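Local structure of probable manganase-dependent inorganic pyrophosphatase (Clostridium perfringens, 3L31) at residues S72-D77 with Q180-D185. The protein is the regulatory region, built of CBS and DRTGG domains, through which AMP probably inhibits a putative manganese-dependent inorganic pyrophosphatase. Numbering follows the deposited sequence.
Sequences SATSLD and QSLPVD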
loop_
_atom_site.group_PDB
_atom_site.type_symbol
_atom_site.label_atom_id
_atom_site.label_comp_id
_atom_site.label_asym_id
_atom_site.label_seq_id
_atom_site.Cartn_x
_atom_site.Cartn_y
_atom_site.Cartn_z
ATOM N N SER A 72 -14.190 -8.152 4.174
ATOM C CA SER A 72 -13.797 -7.338 5.321
ATOM C C SER A 72 -14.987 -6.624 5.972
ATOM O O SER A 72 -14.858 -5.989 7.034
ATOM C CB SER A 72 -12.799 -6.279 4.885
ATOM O OG SER A 72 -13.304 -5.486 3.832
ATOM N N ALA A 73 -16.137 -6.699 5.310
ATOM C CA ALA A 73 -17.295 -5.907 5.722
ATOM C C ALA A 73 -16.944 -4.433 5.959
ATOM O O ALA A 73 -17.310 -3.817 6.978
ATOM C CB ALA A 73 -17.943 -6.506 6.960
ATOM N N THR A 74 -16.218 -3.863 5.022
ATOM C CA THR A 74 -15.858 -2.460 5.162
ATOM C C THR A 74 -17.158 -1.646 5.201
ATOM O O THR A 74 -18.086 -1.862 4.422
ATOM C CB THR A 74 -14.904 -1.945 4.007
ATOM O OG1 THR A 74 -13.683 -2.691 4.043
ATOM C CG2 THR A 74 -14.572 -0.480 4.226
ATOM N N SER A 75 -17.187 -0.694 6.103
ATOM C CA SER A 75 -18.361 0.136 6.316
ATOM C C SER A 75 -18.249 1.392 5.459
ATOM O O SER A 75 -17.139 1.865 5.144
ATOM C CB SER A 75 -18.439 0.570 7.768
ATOM O OG SER A 75 -17.422 1.543 8.032
ATOM N N LEU A 76 -19.407 1.909 5.093
ATOM C CA LEU A 76 -19.505 3.162 4.365
ATOM C C LEU A 76 -18.752 4.305 5.065
ATOM O O LEU A 76 -18.168 5.142 4.384
ATOM C CB LEU A 76 -20.978 3.558 4.134
ATOM C CG LEU A 76 -21.223 4.798 3.279
ATOM C CD1 LEU A 76 -20.559 4.552 1.928
ATOM C CD2 LEU A 76 -22.710 5.169 3.082
ATOM N N ASP A 77 -18.765 4.361 6.405
ATOM C CA ASP A 77 -18.091 5.482 7.105
ATOM C C ASP A 77 -16.604 5.436 6.844
ATOM O O ASP A 77 -15.960 6.483 6.803
ATOM C CB ASP A 77 -18.318 5.497 8.623
ATOM C CG ASP A 77 -19.742 5.868 8.996
ATOM O OD1 ASP A 77 -20.327 6.795 8.357
ATOM O OD2 ASP A 77 -20.279 5.217 9.928
ATOM N N GLN A 180 -7.413 1.543 1.736
ATOM C CA GLN A 180 -7.127 2.066 3.066
ATOM C C GLN A 180 -8.303 2.101 4.011
ATOM O O GLN A 180 -8.138 2.382 5.220
ATOM C CB GLN A 180 -6.512 3.476 2.962
ATOM C CG GLN A 180 -5.248 3.362 2.155
ATOM C CD GLN A 180 -4.500 4.637 2.071
ATOM O OE1 GLN A 180 -4.669 5.529 2.910
ATOM N NE2 GLN A 180 -3.667 4.757 1.020
ATOM N N SER A 181 -9.464 1.795 3.454
ATOM C CA SER A 181 -10.736 1.823 4.165
ATOM C C SER A 181 -10.886 0.643 5.088
ATOM O O SER A 181 -11.649 0.697 6.037
ATOM C CB SER A 181 -11.894 1.722 3.174
ATOM O OG SER A 181 -11.803 2.792 2.290
ATOM N N LEU A 182 -10.173 -0.428 4.760
ATOM C CA LEU A 182 -10.395 -1.729 5.406
ATOM C C LEU A 182 -10.276 -1.661 6.930
ATOM O O LEU A 182 -9.397 -0.963 7.460
ATOM C CB LEU A 182 -9.423 -2.808 4.881
ATOM C CG LEU A 182 -9.795 -3.745 3.715
ATOM C CD1 LEU A 182 -10.585 -3.120 2.616
ATOM C CD2 LEU A 182 -8.505 -4.255 3.142
ATOM N N PRO A 183 -11.146 -2.401 7.641
ATOM C CA PRO A 183 -11.034 -2.400 9.081
ATOM C C PRO A 183 -9.860 -3.223 9.562
ATOM O O PRO A 183 -9.525 -4.242 8.971
ATOM C CB PRO A 183 -12.395 -2.983 9.550
ATOM C CG PRO A 183 -12.881 -3.801 8.412
ATOM C CD PRO A 183 -12.314 -3.158 7.177
ATOM N N VAL A 184 -9.255 -2.798 10.675
ATOM C CA VAL A 184 -8.052 -3.505 11.188
ATOM C C VAL A 184 -8.323 -4.953 11.446
ATOM O O VAL A 184 -7.424 -5.805 11.265
ATOM C CB VAL A 184 -7.352 -2.877 12.436
ATOM C CG1 VAL A 184 -6.843 -1.490 12.113
ATOM C CG2 VAL A 184 -8.227 -2.848 13.582
ATOM N N ASP A 185 -9.531 -5.260 11.882
ATOM C CA ASP A 185 -9.799 -6.645 12.307
ATOM C C ASP A 185 -9.742 -7.660 11.154
ATOM O O ASP A 185 -9.481 -8.818 11.376
ATOM C CB ASP A 185 -11.082 -6.800 13.149
ATOM C CG ASP A 185 -12.327 -6.610 12.349
ATOM O OD1 ASP A 185 -12.259 -5.960 11.300
ATOM O OD2 ASP A 185 -13.384 -7.101 12.765
#
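Thr74 and Leu182 bring the backbones of 72-77 and 180-185 to 5.5 Å between their CA atoms, where the chain passes out to the five-stranded sheet of the DRTGG half and returns towards the CBS half that carries AMP. No hydrogen bond joins the segments. In the first, a Schellman motif with Ala73 at positive phi (48°) ends helix 68-71, and Ser75 is the N-cap of helix 76-82, its OG accepting from the backbone N of Asn78. The second leaves a 3-10 turn at Ser181 and runs extended through Leu182 and Pro183.

The short side chains of the helix-to-helix turn meet Ser181 at the end of the 3-10 turn and the extended Leu182 and Pro183. The two branches of Thr74 divide the work: chi1 of -61° places OG1 beside the backbone N and CG2 anti to it, and the methyl meets CB of Ser181 at 3.6 Å, while OG1 lies 3.4 Å from CD1 of Leu182 and close to the proline ring. Thr74 and Leu182 cross at about a right angle. The hydroxyl of Thr74 also donates from OG1 to OG of Ser72 at 2.8 Å, linking the residues on either side of Ala73; both hydroxyl oxygens lie against CD1 of Leu182. Ser72 OG in turn bonds to the carbonyl of Ile68, which ties the buried pair to helix 68-71. Asn78 ND2 bonds to the carbonyl of Ser181, tying helix 76-82 to the second segment. Pro183 meets Ser72 through CG and CD, with CG 3.3 Å from the carbonyl O and CD 3.9 Å from CB.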